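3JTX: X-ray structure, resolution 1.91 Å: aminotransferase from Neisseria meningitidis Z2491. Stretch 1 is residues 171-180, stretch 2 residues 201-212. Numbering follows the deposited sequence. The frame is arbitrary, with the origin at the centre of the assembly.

Stretch 1 171-180: LVFVCSPNNP
Stretch 2 201-212: GFIIASDECYSE

Two neighbouring parallel β-strands, continued by loops that a bridging water and a packed proline keep together, make this contact a compact example of how a strand pair is continued beyond its last rung. Strands 171-175 and 203-207 run in the same direction, 21° apart, with L171 opposite I203 (CA to CA 4.6 Å) and C175 opposite D207; phi/psi values are extended throughout.

As parallel pairing requires, the hydrogen bonds alternate. V172 N donates to I203 O (2.9 Å) and V172 O accepts from A205 N (3.0 Å); V174 N donates to A205 O (2.9 Å) and V174 O accepts from D207 N (2.8 Å). S176 N adds a last bond to D207 O (3.1 Å), beyond the strand proper.

All strand residues are buried. L171 (chi1 t, chi2 141°, between wells), F173 (m) and C175 (t) share one face with I203 (m), A205 and D207 (t). The small A205 is touched by two larger neighbours, its CB lying 4.1 Å from both L171 CD2 and F173 CD1. V172 and V174, both t, have β-branches suited to extended backbone and fill the other face with I204 (m) and S206 (t), whose OG donates to E208 OE2 (2.8 Å). The buried D207 and E208 carboxylates also hydrogen-bond elsewhere in the structure. F202 (chi1 p, chi2 80°) turns its ring face to V172, whose CG2 sits 3.6 Å from the ring centroid.

After the strands, a cis peptide precedes P177, and E208 to S211 form a type I turn closed by S211 N to E208 O (2.9 Å). The compact proline packs on Y210 (m, chi2 -85°), P177 CG reaching Y210 CB at 3.8 Å; N179 (t) places ND2 3.7 Å from Y210 OH. One water donates to P177 O (2.8 Å) and D207 O (2.9 Å) and accepts from Y210 N (3.1 Å), linking backbone groups that do not meet directly. Altogether 765 Å² is buried, summed over both sides.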

# COMPACT_ATOMS: atom_id res chain seq x y z
N LEU A 171 14.20 -16.87 2.45
CA LEU A 171 13.19 -16.56 3.45
C LEU A 171 12.34 -17.80 3.70
O LEU A 171 12.12 -18.60 2.79
CB LEU A 171 12.31 -15.39 2.98
CG LEU A 171 11.26 -14.84 3.93
CD1 LEU A 171 11.16 -13.32 3.86
CD2 LEU A 171 9.89 -15.50 3.68
N VAL A 172 11.93 -17.97 4.95
CA VAL A 172 11.00 -19.02 5.32
C VAL A 172 9.81 -18.35 5.99
O VAL A 172 9.99 -17.48 6.84
CB VAL A 172 11.71 -19.98 6.30
CG1 VAL A 172 10.73 -20.86 7.00
CG2 VAL A 172 12.78 -20.81 5.54
N PHE A 173 8.59 -18.72 5.59
CA PHE A 173 7.38 -18.25 6.29
C PHE A 173 6.98 -19.23 7.40
O PHE A 173 7.04 -20.45 7.21
CB PHE A 173 6.19 -18.19 5.34
CG PHE A 173 6.25 -17.10 4.33
CD1 PHE A 173 6.09 -15.79 4.71
CD2 PHE A 173 6.46 -17.40 2.99
CE1 PHE A 173 6.13 -14.77 3.77
CE2 PHE A 173 6.49 -16.38 2.04
CZ PHE A 173 6.32 -15.07 2.44
N VAL A 174 6.56 -18.68 8.54
CA VAL A 174 5.83 -19.43 9.57
C VAL A 174 4.48 -18.75 9.78
O VAL A 174 4.38 -17.53 9.79
CB VAL A 174 6.62 -19.48 10.90
CG1 VAL A 174 5.76 -20.10 12.03
CG2 VAL A 174 7.92 -20.24 10.73
N CYS A 175 3.41 -19.53 9.87
CA CYS A 175 2.09 -18.98 10.15
C CYS A 175 1.62 -19.60 11.46
O CYS A 175 1.32 -20.80 11.50
CB CYS A 175 1.11 -19.28 9.01
SG CYS A 175 -0.51 -18.50 9.20
N SER A 176 1.60 -18.80 12.52
CA SER A 176 1.37 -19.29 13.88
C SER A 176 0.63 -18.26 14.73
O SER A 176 1.18 -17.20 14.99
CB SER A 176 2.70 -19.62 14.55
OG SER A 176 2.50 -20.20 15.83
N PRO A 177 -0.62 -18.56 15.15
CA PRO A 177 -1.42 -19.76 14.83
C PRO A 177 -1.62 -19.95 13.34
O PRO A 177 -1.78 -18.97 12.61
CB PRO A 177 -2.77 -19.48 15.49
CG PRO A 177 -2.44 -18.53 16.60
CD PRO A 177 -1.31 -17.69 16.12
N ASN A 178 -1.67 -21.20 12.89
CA ASN A 178 -1.76 -21.49 11.48
C ASN A 178 -3.18 -21.38 10.93
O ASN A 178 -4.16 -21.72 11.59
CB ASN A 178 -1.20 -22.88 11.20
CG ASN A 178 -1.09 -23.17 9.73
OD1 ASN A 178 -1.98 -23.80 9.13
ND2 ASN A 178 0.00 -22.73 9.12
N ASN A 179 -3.28 -20.82 9.73
CA ASN A 179 -4.46 -20.92 8.88
C ASN A 179 -4.06 -21.94 7.81
O ASN A 179 -3.17 -21.66 7.01
CB ASN A 179 -4.76 -19.56 8.25
CG ASN A 179 -5.96 -19.57 7.32
OD1 ASN A 179 -6.58 -20.62 7.09
ND2 ASN A 179 -6.32 -18.40 6.79
N PRO A 180 -4.74 -23.10 7.74
CA PRO A 180 -6.01 -23.49 8.37
C PRO A 180 -5.96 -24.37 9.63
O PRO A 180 -7.00 -24.60 10.23
CB PRO A 180 -6.66 -24.32 7.26
CG PRO A 180 -5.45 -25.09 6.66
CD PRO A 180 -4.28 -24.11 6.78
N GLY A 201 21.10 -19.42 6.84
CA GLY A 201 21.12 -17.95 6.79
C GLY A 201 19.92 -17.21 6.21
O GLY A 201 20.01 -16.00 5.95
N PHE A 202 18.79 -17.89 6.01
CA PHE A 202 17.57 -17.24 5.53
C PHE A 202 16.95 -16.34 6.61
O PHE A 202 17.29 -16.45 7.79
CB PHE A 202 16.52 -18.28 5.09
CG PHE A 202 16.23 -19.33 6.14
CD1 PHE A 202 15.39 -19.06 7.20
CD2 PHE A 202 16.80 -20.60 6.04
CE1 PHE A 202 15.12 -20.04 8.16
CE2 PHE A 202 16.54 -21.57 6.99
CZ PHE A 202 15.70 -21.29 8.06
N ILE A 203 16.04 -15.47 6.18
CA ILE A 203 15.26 -14.61 7.05
C ILE A 203 14.02 -15.38 7.43
O ILE A 203 13.50 -16.13 6.60
CB ILE A 203 14.86 -13.32 6.30
CG1 ILE A 203 16.10 -12.47 6.05
CG2 ILE A 203 13.80 -12.52 7.05
CD1 ILE A 203 15.93 -11.44 4.93
N ILE A 204 13.55 -15.24 8.66
CA ILE A 204 12.27 -15.83 9.07
C ILE A 204 11.19 -14.75 9.15
O ILE A 204 11.40 -13.71 9.80
CB ILE A 204 12.38 -16.52 10.46
CG1 ILE A 204 13.30 -17.74 10.36
CG2 ILE A 204 10.99 -16.95 10.97
CD1 ILE A 204 13.76 -18.29 11.73
N ALA A 205 10.08 -14.97 8.45
CA ALA A 205 8.93 -14.09 8.49
C ALA A 205 7.78 -14.87 9.14
O ALA A 205 7.31 -15.89 8.59
CB ALA A 205 8.56 -13.60 7.06
N SER A 206 7.35 -14.41 10.31
CA SER A 206 6.31 -15.07 11.08
C SER A 206 4.99 -14.29 11.07
O SER A 206 4.91 -13.18 11.60
CB SER A 206 6.79 -15.30 12.51
OG SER A 206 5.90 -16.15 13.21
N ASP A 207 3.98 -14.89 10.46
CA ASP A 207 2.64 -14.32 10.32
C ASP A 207 1.82 -14.69 11.55
O ASP A 207 1.38 -15.84 11.70
CB ASP A 207 2.01 -14.83 9.03
CG ASP A 207 0.63 -14.25 8.75
OD1 ASP A 207 0.00 -13.64 9.64
OD2 ASP A 207 0.17 -14.45 7.60
N GLU A 208 1.65 -13.73 12.43
CA GLU A 208 1.04 -13.96 13.75
C GLU A 208 -0.31 -13.27 13.96
O GLU A 208 -0.72 -13.00 15.10
CB GLU A 208 2.05 -13.56 14.84
CG GLU A 208 3.25 -14.50 14.80
CD GLU A 208 4.36 -14.19 15.79
OE1 GLU A 208 4.23 -13.28 16.64
OE2 GLU A 208 5.39 -14.90 15.69
N CYS A 209 -1.05 -13.06 12.88
CA CYS A 209 -2.30 -12.29 12.96
C CYS A 209 -3.39 -12.96 13.80
O CYS A 209 -4.34 -12.28 14.21
CB CYS A 209 -2.82 -11.98 11.54
SG CYS A 209 -1.67 -10.91 10.62
N TYR A 210 -3.28 -14.27 14.06
CA TYR A 210 -4.27 -14.96 14.95
C TYR A 210 -3.81 -15.05 16.40
O TYR A 210 -4.44 -15.74 17.21
CB TYR A 210 -4.62 -16.36 14.41
CG TYR A 210 -5.35 -16.30 13.09
CD1 TYR A 210 -6.73 -16.13 13.04
CD2 TYR A 210 -4.65 -16.37 11.88
CE1 TYR A 210 -7.40 -16.06 11.82
CE2 TYR A 210 -5.31 -16.29 10.66
CZ TYR A 210 -6.68 -16.13 10.63
OH TYR A 210 -7.33 -16.06 9.42
N SER A 211 -2.73 -14.35 16.77
CA SER A 211 -2.15 -14.50 18.12
C SER A 211 -3.14 -14.30 19.27
O SER A 211 -2.92 -14.83 20.38
CB SER A 211 -0.98 -13.53 18.32
OG SER A 211 -1.43 -12.20 18.41
N GLU A 212 -4.19 -13.51 19.05
CA GLU A 212 -5.14 -13.17 20.12
C GLU A 212 -6.40 -14.01 20.12
O GLU A 212 -7.23 -13.84 21.01
CB GLU A 212 -5.52 -11.69 20.07
CG GLU A 212 -4.32 -10.77 20.10
CD GLU A 212 -3.38 -11.15 21.21
OE1 GLU A 212 -3.79 -10.98 22.38
OE2 GLU A 212 -2.28 -11.68 20.93
O HOH W 1 -1.30 -16.24 12.83